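Local coordinates for putative dehydrogenase (Amycolatopsis orientalis, PDB 5A9T), which acts as an imine reductase, an NADPH-dependent oxidoreductase that reduces imines to amines, at residues A[8-13]-A[22-27]; A[18-23]-A[66-71]; A[92-97]-A[133-138]; A[187-192]-A[197-202]. One frame throughout, in Å; residues are numbered along the deposited sequence. Where two conformers were deposited one is given.

In the fold
From the N terminus, interaction 1 comes first. It folds helix 15-26 back on strand 7-11, closing the turn and most of the helix. Interaction 2 starts on the same helix, shares Ala22 and Ala23 with interaction 1, and closes a longer loop to the end of strand 64-67, next to strand 7-11 in the sheet. The two cross along the chain, since interaction 2 starts before interaction 1 has closed. Interaction 3 follows in series. It joins strand 90-93 to strand 134-139 and touches interaction 2 through Leu20 and Leu94. These three belong to the nucleotide-binding domain. Interaction 4 closes the short link between helices 166-193 and 199-228 in the C-terminal domain.

Interaction 1. Residues A[8-13]-A[22-27]; sequences VTVAGL and AALLDR
Leu24 meets Val8 and Val10 through a single methyl. The leucine sits near the end of helix 15-26, and the two valines lie on strand 7-11. Its CG is anti to the carbonyl carbon (chi1 -64°), and this directs the branch at the strand. CB stays back from segment 8-13. CG is nearer, but still 5.0 Å from Val8 CG1. At the tip the two methyls behave differently. Leu24 CD1 lies 3.8 Å from Val10 CG2 and 3.9 Å from Val8 CG1. Leu24 CD2 comes no closer than 4.7 Å to Val8 CG2. The valines offer different branches: Val8 its CG1, which is anti to the backbone N, and Val10 its CG2, which lies beside the backbone N. Val8 and Leu24 meet at about a right angle.

The strand, the turn and the helix open the first beta-alpha-beta unit of a Rossmann fold. The turn starts with Gly12, the first glycine of a GxGxxG pattern. A side chain at its backbone angles would run into the carbonyl O of Ala11. Leu13, Gly14 and Gly17 bind NADP(+) in a structure of this protein, though none is bound to this chain. Around the contact, Leu24 also packs on Val31 and Leu154, and Val8 on Leu64. All the touching groups here are buried methyls, so this contact depends on shape and exclusion of water, not on directed bonds.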
loop_
_atom_site.group_PDB
_atom_site.type_symbol
_atom_site.label_atom_id
_atom_site.label_comp_id
_atom_site.label_asym_id
_atom_site.label_seq_id
_atom_site.Cartn_x
_atom_site.Cartn_y
_atom_site.Cartn_z
ATOM N N VAL A 8 -20.266 -27.108 -19.060
ATOM C CA VAL A 8 -19.224 -26.956 -18.092
ATOM C C VAL A 8 -19.670 -27.683 -16.832
ATOM O O VAL A 8 -20.863 -27.638 -16.505
ATOM C CB VAL A 8 -18.982 -25.480 -17.706
ATOM C CG1 VAL A 8 -17.825 -25.436 -16.696
ATOM C CG2 VAL A 8 -18.782 -24.629 -18.920
ATOM N N THR A 9 -18.779 -28.353 -16.118
ATOM C CA THR A 9 -19.063 -28.933 -14.867
ATOM C C THR A 9 -18.388 -28.107 -13.781
ATOM O O THR A 9 -17.193 -27.784 -13.909
ATOM C CB THR A 9 -18.574 -30.361 -14.833
ATOM O OG1 THR A 9 -19.364 -31.177 -15.714
ATOM C CG2 THR A 9 -18.660 -30.967 -13.463
ATOM N N VAL A 10 -19.067 -27.895 -12.666
ATOM C CA VAL A 10 -18.461 -27.333 -11.453
ATOM C C VAL A 10 -18.513 -28.368 -10.372
ATOM O O VAL A 10 -19.620 -28.851 -9.996
ATOM C CB VAL A 10 -19.193 -26.051 -11.040
ATOM C CG1 VAL A 10 -18.592 -25.548 -9.718
ATOM C CG2 VAL A 10 -19.132 -24.997 -12.104
ATOM N N ALA A 11 -17.372 -28.781 -9.851
ATOM C CA ALA A 11 -17.248 -29.673 -8.757
ATOM C C ALA A 11 -16.834 -28.950 -7.491
ATOM O O ALA A 11 -15.724 -28.431 -7.383
ATOM C CB ALA A 11 -16.238 -30.761 -9.067
ATOM N N GLY A 12 -17.708 -28.912 -6.518
ATOM C CA GLY A 12 -17.474 -28.168 -5.311
ATOM C C GLY A 12 -18.431 -27.005 -5.232
ATOM O O GLY A 12 -18.422 -26.078 -6.009
ATOM N N LEU A 13 -19.408 -27.048 -4.276
ATOM C CA LEU A 13 -20.465 -26.061 -4.153
ATOM C C LEU A 13 -20.462 -25.335 -2.788
ATOM O O LEU A 13 -21.586 -24.931 -2.333
ATOM C CB LEU A 13 -21.861 -26.642 -4.445
ATOM C CG LEU A 13 -21.984 -27.314 -5.810
ATOM C CD1 LEU A 13 -23.375 -27.951 -5.941
ATOM C CD2 LEU A 13 -21.768 -26.280 -6.910
ATOM N N ALA A 22 -23.148 -20.192 -10.631
ATOM C CA ALA A 22 -24.117 -19.183 -10.923
ATOM C C ALA A 22 -23.711 -18.239 -12.018
ATOM O O ALA A 22 -24.477 -17.957 -12.920
ATOM C CB ALA A 22 -24.493 -18.414 -9.683
ATOM N N ALA A 23 -22.406 -17.838 -12.013
ATOM C CA ALA A 23 -21.904 -17.000 -13.052
ATOM C C ALA A 23 -21.949 -17.700 -14.385
ATOM O O ALA A 23 -22.224 -17.114 -15.428
ATOM C CB ALA A 23 -20.524 -16.513 -12.666
ATOM N N LEU A 24 -21.573 -18.984 -14.456
ATOM C CA LEU A 24 -21.605 -19.694 -15.708
ATOM C C LEU A 24 -23.024 -19.916 -16.266
ATOM O O LEU A 24 -23.254 -19.779 -17.439
ATOM C CB LEU A 24 -20.858 -21.037 -15.548
ATOM C CG LEU A 24 -19.373 -20.936 -15.238
ATOM C CD1 LEU A 24 -18.872 -22.255 -14.764
ATOM C CD2 LEU A 24 -18.647 -20.539 -16.524
ATOM N N LEU A 25 -23.926 -20.087 -15.360
ATOM C CA LEU A 25 -25.352 -20.165 -15.724
ATOM C C LEU A 25 -25.843 -18.853 -16.329
ATOM O O LEU A 25 -26.510 -18.909 -17.391
ATOM C CB LEU A 25 -26.233 -20.574 -14.517
ATOM C CG LEU A 25 -26.142 -21.972 -14.020
ATOM C CD1 LEU A 25 -26.752 -22.178 -12.630
ATOM C CD2 LEU A 25 -26.837 -22.869 -15.024
ATOM N N ASP A 26 -25.450 -17.740 -15.751
ATOM C CA ASP A 26 -25.826 -16.393 -16.217
ATOM C C ASP A 26 -25.291 -16.144 -17.624
ATOM O O ASP A 26 -25.843 -15.352 -18.390
ATOM C CB ASP A 26 -25.338 -15.323 -15.223
ATOM C CG ASP A 26 -26.182 -15.279 -13.955
ATOM O OD1 ASP A 26 -27.271 -15.865 -13.960
ATOM O OD2 ASP A 26 -25.808 -14.598 -13.002
ATOM N N ARG A 27 -24.197 -16.814 -18.007
ATOM C CA ARG A 27 -23.569 -16.646 -19.338
ATOM C C ARG A 27 -24.114 -17.635 -20.377
ATOM O O ARG A 27 -23.620 -17.733 -21.520
ATOM C CB ARG A 27 -22.045 -16.837 -19.203
ATOM C CG ARG A 27 -21.316 -15.716 -18.471
ATOM C CD ARG A 27 -20.776 -14.699 -19.467
ATOM N NE ARG A 27 -19.667 -15.267 -20.218
ATOM C CZ ARG A 27 -18.910 -14.609 -21.070
ATOM N NH1 ARG A 27 -19.128 -13.327 -21.310
ATOM N NH2 ARG A 27 -17.936 -15.270 -21.676
#

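Interaction 2. Residues A[18-23]-A[66-71]; sequences SALAAA and VVCLAD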
loop_
_atom_site.group_PDB
_atom_site.type_symbol
_atom_site.label_atom_id
_atom_site.label_comp_id
_atom_site.label_asym_id
_atom_site.label_seq_id
_atom_site.Cartn_x
_atom_site.Cartn_y
_atom_site.Cartn_z
ATOM N N SER A 18 -20.338 -22.314 -5.647
ATOM C CA SER A 18 -21.638 -21.914 -6.015
ATOM C C SER A 18 -21.691 -20.627 -6.829
ATOM O O SER A 18 -22.432 -20.473 -7.817
ATOM C CB SER A 18 -22.481 -21.717 -4.755
ATOM O OG SER A 18 -22.650 -22.940 -4.071
ATOM N N ALA A 19 -20.848 -19.614 -6.446
ATOM C CA ALA A 19 -20.743 -18.386 -7.229
ATOM C C ALA A 19 -20.216 -18.607 -8.682
ATOM O O ALA A 19 -20.668 -18.033 -9.608
ATOM C CB ALA A 19 -19.893 -17.356 -6.509
ATOM N N LEU A 20 -19.273 -19.536 -8.787
ATOM C CA LEU A 20 -18.790 -19.907 -10.098
ATOM C C LEU A 20 -19.888 -20.513 -10.962
ATOM O O LEU A 20 -20.082 -20.146 -12.101
ATOM C CB LEU A 20 -17.629 -20.894 -9.990
ATOM C CG LEU A 20 -16.387 -20.456 -9.233
ATOM C CD1 LEU A 20 -15.350 -21.538 -8.873
ATOM C CD2 LEU A 20 -15.681 -19.311 -9.902
ATOM N N ALA A 21 -20.614 -21.450 -10.400
ATOM C CA ALA A 21 -21.643 -22.057 -11.151
ATOM C C ALA A 21 -22.768 -21.082 -11.548
ATOM O O ALA A 21 -23.195 -21.082 -12.682
ATOM C CB ALA A 21 -22.224 -23.201 -10.342
ATOM N N ALA A 22 -23.148 -20.192 -10.631
ATOM C CA ALA A 22 -24.117 -19.183 -10.923
ATOM C C ALA A 22 -23.711 -18.239 -12.018
ATOM O O ALA A 22 -24.477 -17.957 -12.920
ATOM C CB ALA A 22 -24.493 -18.414 -9.683
ATOM N N ALA A 23 -22.406 -17.838 -12.013
ATOM C CA ALA A 23 -21.904 -17.000 -13.052
ATOM C C ALA A 23 -21.949 -17.700 -14.385
ATOM O O ALA A 23 -22.224 -17.114 -15.428
ATOM C CB ALA A 23 -20.524 -16.513 -12.666
ATOM N N VAL A 66 -14.445 -27.357 -13.834
ATOM C CA VAL A 66 -14.039 -26.294 -12.902
ATOM C C VAL A 66 -14.106 -26.770 -11.496
ATOM O O VAL A 66 -15.228 -27.233 -11.076
ATOM C CB VAL A 66 -14.929 -25.077 -13.110
ATOM C CG1 VAL A 66 -14.575 -23.973 -12.122
ATOM C CG2 VAL A 66 -14.735 -24.479 -14.495
ATOM N N VAL A 67 -12.982 -26.955 -10.809
ATOM C CA VAL A 67 -12.935 -27.646 -9.530
ATOM C C VAL A 67 -12.688 -26.584 -8.435
ATOM O O VAL A 67 -11.708 -25.819 -8.538
ATOM C CB VAL A 67 -11.921 -28.747 -9.547
ATOM C CG1 VAL A 67 -11.908 -29.451 -8.191
ATOM C CG2 VAL A 67 -12.204 -29.763 -10.618
ATOM N N CYS A 68 -13.505 -26.594 -7.369
ATOM C CA CYS A 68 -13.342 -25.670 -6.240
ATOM C C CYS A 68 -13.771 -26.415 -4.972
ATOM O O CYS A 68 -14.886 -26.231 -4.437
ATOM C CB CYS A 68 -14.121 -24.419 -6.529
ATOM S SG CYS A 68 -13.703 -23.070 -5.383
ATOM N N LEU A 69 -12.862 -27.291 -4.529
ATOM C CA LEU A 69 -13.174 -28.218 -3.388
ATOM C C LEU A 69 -12.903 -27.491 -2.105
ATOM O O LEU A 69 -12.204 -26.513 -2.063
ATOM C CB LEU A 69 -12.337 -29.467 -3.485
ATOM C CG LEU A 69 -12.546 -30.340 -4.740
ATOM C CD1 LEU A 69 -11.429 -31.369 -4.743
ATOM C CD2 LEU A 69 -13.846 -31.000 -4.854
ATOM N N ALA A 70 -13.428 -28.055 -0.990
ATOM C CA ALA A 70 -13.029 -27.589 0.323
ATOM C C ALA A 70 -11.521 -27.686 0.551
ATOM O O ALA A 70 -10.848 -28.604 -0.007
ATOM C CB ALA A 70 -13.834 -28.447 1.390
ATOM N N ASP A 71 -10.907 -26.828 1.378
ATOM C CA ASP A 71 -9.428 -26.912 1.637
ATOM C C ASP A 71 -8.924 -28.289 2.100
ATOM O O ASP A 71 -7.875 -28.782 1.750
ATOM C CB ASP A 71 -8.899 -25.871 2.684
ATOM C CG ASP A 71 -9.234 -24.421 2.324
ATOM O OD1 ASP A 71 -9.562 -24.129 1.130
ATOM O OD2 ASP A 71 -9.140 -23.546 3.221
#
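Leu20 CD1 makes the whole contact from the helix side. It lies 3.9 Å from Cys68 CB and 4.1 Å from Val66 CG1. The sulfur is slightly farther, with Cys68 SG 4.2 Å from Leu20 CD1. The methyl therefore rests on the root of the cysteine more than on its tip. The backbone points CB at the leucine; chi1 of -167° sets only SG, anti to the backbone N. Val66 turns the branch anti to its own nitrogen to the same methyl.

The next shell keeps these groups in place. Leu94 packs against both Leu20 and Val66. Backbone bonds tie Val66 to Thr9 and Ala11, and Cys68 to Ala11. The chain then leaves the strand, and Ala70 belongs to the NADP(+) site seen in a structure of this protein, though no cofactor is bound to this chain. At nearest atoms, Gly17 of that site is about 4 Å from the Leu20 side chain, and the Met16 side chain about 4 Å from that of Cys68.

Helix 15-26 thus rests on one face of the Rossmann sheet. Strand 64-67 packs against it between strands 7-11 and 90-93, and helix 42-46 touches the helix at Ala21 and Ala22.

Interaction 3. Residues A[92-97]-A[133-138]; sequences VNLNSG and SVFLYS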
loop_
_atom_site.group_PDB
_atom_site.type_symbol
_atom_site.label_atom_id
_atom_site.label_comp_id
_atom_site.label_asym_id
_atom_site.label_seq_id
_atom_site.Cartn_x
_atom_site.Cartn_y
_atom_site.Cartn_z
ATOM N N VAL A 92 -9.682 -27.177 -14.485
ATOM C CA VAL A 92 -9.318 -25.853 -14.019
ATOM C C VAL A 92 -9.534 -25.863 -12.534
ATOM O O VAL A 92 -10.685 -25.877 -12.055
ATOM C CB VAL A 92 -10.088 -24.783 -14.722
ATOM C CG1 VAL A 92 -9.708 -23.386 -14.205
ATOM C CG2 VAL A 92 -9.873 -24.793 -16.205
ATOM N N ASN A 93 -8.426 -25.912 -11.767
ATOM C CA ASN A 93 -8.457 -25.999 -10.348
ATOM C C ASN A 93 -8.326 -24.636 -9.713
ATOM O O ASN A 93 -7.256 -24.056 -9.809
ATOM C CB ASN A 93 -7.312 -26.873 -9.888
ATOM C CG ASN A 93 -7.399 -27.204 -8.392
ATOM O OD1 ASN A 93 -8.257 -26.729 -7.662
ATOM N ND2 ASN A 93 -6.428 -28.077 -7.909
ATOM N N LEU A 94 -9.381 -24.243 -9.006
ATOM C CA LEU A 94 -9.434 -22.876 -8.403
ATOM C C LEU A 94 -9.215 -22.937 -6.924
ATOM O O LEU A 94 -9.405 -21.890 -6.248
ATOM C CB LEU A 94 -10.672 -22.191 -8.821
ATOM C CG LEU A 94 -10.859 -21.974 -10.295
ATOM C CD1 LEU A 94 -12.177 -21.315 -10.645
ATOM C CD2 LEU A 94 -9.717 -21.162 -10.926
ATOM N N ASN A 95 -8.706 -24.013 -6.368
ATOM C CA ASN A 95 -8.453 -24.001 -4.883
ATOM C C ASN A 95 -7.283 -24.790 -4.449
ATOM O O ASN A 95 -7.387 -25.581 -3.456
ATOM C CB ASN A 95 -9.720 -24.280 -4.082
ATOM C CG ASN A 95 -9.605 -23.953 -2.566
ATOM O OD1 ASN A 95 -8.913 -23.051 -2.209
ATOM N ND2 ASN A 95 -10.228 -24.776 -1.701
ATOM N N SER A 96 -6.152 -24.645 -5.131
ATOM C CA SER A 96 -4.963 -25.301 -4.615
ATOM C C SER A 96 -4.492 -24.540 -3.339
ATOM O O SER A 96 -4.526 -23.318 -3.218
ATOM C CB SER A 96 -3.806 -25.364 -5.540
ATOM O OG SER A 96 -3.989 -26.187 -6.655
ATOM N N GLY A 97 -3.979 -25.294 -2.439
ATOM C CA GLY A 97 -3.513 -24.632 -1.141
ATOM C C GLY A 97 -2.169 -23.950 -1.293
ATOM O O GLY A 97 -1.950 -22.770 -0.736
ATOM N N SER A 133 -13.698 -8.371 -11.257
ATOM C CA SER A 133 -13.222 -9.663 -10.900
ATOM C C SER A 133 -12.068 -10.049 -11.786
ATOM O O SER A 133 -12.047 -9.729 -12.987
ATOM C CB SER A 133 -14.333 -10.646 -11.092
ATOM O OG SER A 133 -13.893 -12.024 -10.906
ATOM N N VAL A 134 -11.008 -10.551 -11.136
ATOM C CA VAL A 134 -9.730 -10.952 -11.782
ATOM C C VAL A 134 -9.428 -12.327 -11.280
ATOM O O VAL A 134 -9.488 -12.589 -10.083
ATOM C CB VAL A 134 -8.550 -10.006 -11.441
ATOM C CG1 VAL A 134 -7.234 -10.501 -11.963
ATOM C CG2 VAL A 134 -8.896 -8.655 -12.029
ATOM N N PHE A 135 -9.067 -13.216 -12.196
ATOM C CA PHE A 135 -8.593 -14.568 -11.855
ATOM C C PHE A 135 -7.234 -14.751 -12.480
ATOM O O PHE A 135 -7.033 -14.406 -13.665
ATOM C CB PHE A 135 -9.513 -15.643 -12.467
ATOM C CG PHE A 135 -10.850 -15.902 -11.803
ATOM C CD1 PHE A 135 -11.654 -14.894 -11.299
ATOM C CD2 PHE A 135 -11.344 -17.155 -11.771
ATOM C CE1 PHE A 135 -12.873 -15.130 -10.693
ATOM C CE2 PHE A 135 -12.546 -17.356 -11.133
ATOM C CZ PHE A 135 -13.328 -16.370 -10.635
ATOM N N LEU A 136 -6.248 -15.167 -11.675
ATOM C CA LEU A 136 -4.893 -15.418 -12.142
ATOM C C LEU A 136 -4.719 -16.920 -12.446
ATOM O O LEU A 136 -5.176 -17.738 -11.646
ATOM C CB LEU A 136 -3.847 -15.008 -11.135
ATOM C CG LEU A 136 -3.988 -13.551 -10.635
ATOM C CD1 LEU A 136 -2.885 -13.290 -9.614
ATOM C CD2 LEU A 136 -3.907 -12.534 -11.740
ATOM N N TYR A 137 -4.170 -17.250 -13.584
ATOM C CA TYR A 137 -3.988 -18.611 -13.998
ATOM C C TYR A 137 -2.525 -18.973 -14.306
ATOM O O TYR A 137 -1.746 -18.162 -14.766
ATOM C CB TYR A 137 -4.825 -18.926 -15.249
ATOM C CG TYR A 137 -6.298 -18.809 -15.076
ATOM C CD1 TYR A 137 -7.068 -19.833 -14.617
ATOM C CD2 TYR A 137 -6.993 -17.599 -15.368
ATOM C CE1 TYR A 137 -8.422 -19.701 -14.407
ATOM C CE2 TYR A 137 -8.320 -17.472 -15.210
ATOM C CZ TYR A 137 -9.062 -18.514 -14.732
ATOM O OH TYR A 137 -10.406 -18.445 -14.555
ATOM N N SER A 138 -2.234 -20.235 -14.116
ATOM C CA SER A 138 -0.939 -20.794 -14.437
ATOM C C SER A 138 -1.079 -22.270 -14.822
ATOM O O SER A 138 -1.848 -23.014 -14.238
ATOM C CB SER A 138 0.095 -20.493 -13.261
ATOM O OG SER A 138 -0.285 -21.074 -12.112
#
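Leu94 places its two methyls against two aromatic rings. CD1 comes in at the edge of the Phe135 ring, near its plane, 4.0 Å from Phe135 CE2. CD2 approaches the Tyr137 ring obliquely, 4.0 Å from Tyr137 CE1. Val92 reaches that same ring carbon from the edge, with Val92 CG1 3.9 Å from Tyr137 CE1. Two aliphatic side chains therefore share one corner of the tyrosine ring. The tyrosine gets there by its torsions: with CG anti to the carbonyl carbon (chi1 -63°), the ring swings to Val92 and Leu94, although the bond from CA to CB does not aim at them.

Strands 90-93 and 134-139 are not neighbours in the Rossmann sheet. Strand 115-121 runs between them, parallel to the first and antiparallel to the second. The contact spans it on one face, where Phe135 also packs on Ile121 and Tyr137 on Leu117.

The chain turns at Leu94 itself: Asn93 OD1 accepts from Asn95 N at 3.0 Å, an Asx turn around it. The N-H points well at the oxygen (166°), but the donor sits above the carbonyl plane. Asn95, which binds NADP(+) in a structure of this protein, uses ND2 to reach Leu69 O and Asp71 OD1. Farther on, Gly97 O is hydrogen-bonded to His247 NE2 of the second subunit.

Interaction 4. Residues A[187-192]-A[197-202]; sequences HAAALV and VPAAEF
Phe202 holds CG anti to its backbone N (chi1 178°), which extends the ring toward helix 166-193. Val192, with chi1 -59°, puts CG2 between its backbone N and carbonyl carbon, and so against the ring. Val192 CG2 lies over one face, 3.9 Å from the Phe202 ring centroid, in a CH-pi contact offset toward the rim. Val192 CG1 reaches the rim at Phe202 CE1, 3.9 Å away. Ala188 CB adds an oblique contact 3.6 Å from Phe202 CE2. With Phe202 replaced by an alanine, Val192 CG2 would probably lose its ring face and a gap open beside Ala188.

Polar links close the turn. Val197 N donates to Val192 O at 3.2 Å, from above the carbonyl plane. A water donates to both Ala189 O and Val197 O, each at 2.8 Å.

The second subunit packs here too. Its Tyr170 meets the Phe202 ring, and its Asp227 accepts hydrogen bonds from Ala199 N (OD1) and Ala200 N (OD2) at the start of helix 199-228, just after the N-cap Pro198. This is a short connection between two consecutive helices, at the C-terminal end of helix 166-193, within the intertwined dimer characteristic of imine reductases.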
loop_
_atom_site.group_PDB
_atom_site.type_symbol
_atom_site.label_atom_id
_atom_site.label_comp_id
_atom_site.label_asym_id
_atom_site.label_seq_id
_atom_site.Cartn_x
_atom_site.Cartn_y
_atom_site.Cartn_z
ATOM N N HIS A 187 -2.576 2.239 10.878
ATOM C CA HIS A 187 -1.729 2.964 11.789
ATOM C C HIS A 187 -1.779 4.491 11.502
ATOM O O HIS A 187 -1.887 5.327 12.415
ATOM C CB HIS A 187 -0.258 2.466 11.767
ATOM C CG HIS A 187 0.545 3.091 12.816
ATOM N ND1 HIS A 187 1.440 4.115 12.636
ATOM C CD2 HIS A 187 0.480 2.850 14.148
ATOM C CE1 HIS A 187 1.913 4.474 13.827
ATOM N NE2 HIS A 187 1.311 3.746 14.744
ATOM N N ALA A 188 -1.717 4.816 10.205
ATOM C CA ALA A 188 -1.871 6.171 9.754
ATOM C C ALA A 188 -3.205 6.785 10.180
ATOM O O ALA A 188 -3.281 7.939 10.625
ATOM C CB ALA A 188 -1.721 6.224 8.286
ATOM N N ALA A 189 -4.287 6.021 10.016
ATOM C CA ALA A 189 -5.613 6.439 10.409
ATOM C C ALA A 189 -5.686 6.668 11.907
ATOM O O ALA A 189 -6.316 7.610 12.360
ATOM C CB ALA A 189 -6.663 5.479 9.868
ATOM N N ALA A 190 -5.078 5.810 12.671
ATOM C CA ALA A 190 -5.017 6.053 14.121
ATOM C C ALA A 190 -4.261 7.341 14.443
ATOM O O ALA A 190 -4.709 8.071 15.357
ATOM C CB ALA A 190 -4.430 4.851 14.781
ATOM N N LEU A 191 -3.171 7.606 13.765
ATOM C CA LEU A 191 -2.413 8.854 13.980
ATOM C C LEU A 191 -3.220 10.043 13.678
ATOM O O LEU A 191 -3.353 10.928 14.525
ATOM C CB LEU A 191 -1.116 8.865 13.173
ATOM C CG LEU A 191 0.017 8.054 13.707
ATOM C CD1 LEU A 191 1.103 7.823 12.670
ATOM C CD2 LEU A 191 0.560 8.798 14.939
ATOM N N VAL A 192 -3.825 10.144 12.494
ATOM C CA VAL A 192 -4.651 11.392 12.232
ATOM C C VAL A 192 -5.905 11.389 13.079
ATOM O O VAL A 192 -6.430 12.443 13.455
ATOM C CB VAL A 192 -4.927 11.646 10.740
ATOM C CG1 VAL A 192 -3.637 11.777 10.011
ATOM C CG2 VAL A 192 -5.816 10.527 10.105
ATOM N N VAL A 197 -9.437 13.418 13.006
ATOM C CA VAL A 197 -9.679 13.242 11.590
ATOM C C VAL A 197 -10.292 11.900 11.333
ATOM O O VAL A 197 -9.696 10.861 11.639
ATOM C CB VAL A 197 -8.365 13.356 10.768
ATOM C CG1 VAL A 197 -8.645 13.089 9.290
ATOM C CG2 VAL A 197 -7.630 14.706 11.031
ATOM N N PRO A 198 -11.522 11.828 10.797
ATOM C CA PRO A 198 -12.062 10.506 10.474
ATOM C C PRO A 198 -11.351 9.775 9.382
ATOM O O PRO A 198 -10.785 10.379 8.486
ATOM C CB PRO A 198 -13.483 10.838 10.005
ATOM C CG PRO A 198 -13.757 12.244 10.402
ATOM C CD PRO A 198 -12.422 12.934 10.447
ATOM N N ALA A 199 -11.384 8.440 9.452
ATOM C CA ALA A 199 -10.782 7.627 8.456
ATOM C C ALA A 199 -11.301 7.919 7.050
ATOM O O ALA A 199 -10.553 7.928 6.080
ATOM C CB ALA A 199 -10.937 6.136 8.763
ATOM N N ALA A 200 -12.644 8.164 6.914
ATOM C CA ALA A 200 -13.222 8.406 5.595
ATOM C C ALA A 200 -12.751 9.731 4.987
ATOM O O ALA A 200 -12.457 9.788 3.817
ATOM C CB ALA A 200 -14.722 8.299 5.662
ATOM N N GLU A 201 -12.432 10.695 5.840
ATOM C CA GLU A 201 -11.767 11.955 5.417
ATOM C C GLU A 201 -10.338 11.734 4.974
ATOM O O GLU A 201 -9.865 12.155 3.888
ATOM C CB GLU A 201 -11.891 13.033 6.470
ATOM C CG GLU A 201 -11.364 14.357 6.029
ATOM C CD GLU A 201 -12.171 15.015 4.902
ATOM O OE1 GLU A 201 -13.274 14.574 4.531
ATOM O OE2 GLU A 201 -11.610 15.982 4.287
ATOM N N PHE A 202 -9.647 10.967 5.809
ATOM C CA PHE A 202 -8.181 10.725 5.648
ATOM C C PHE A 202 -8.001 9.989 4.275
ATOM O O PHE A 202 -7.015 10.232 3.533
ATOM C CB PHE A 202 -7.632 9.901 6.754
ATOM C CG PHE A 202 -6.185 9.564 6.664
ATOM C CD1 PHE A 202 -5.215 10.562 6.477
ATOM C CD2 PHE A 202 -5.758 8.270 6.732
ATOM C CE1 PHE A 202 -3.873 10.216 6.414
ATOM C CE2 PHE A 202 -4.391 7.947 6.660
ATOM C CZ PHE A 202 -3.478 8.934 6.479
HETATM O O HOH W 1 -8.788 8.271 11.154
#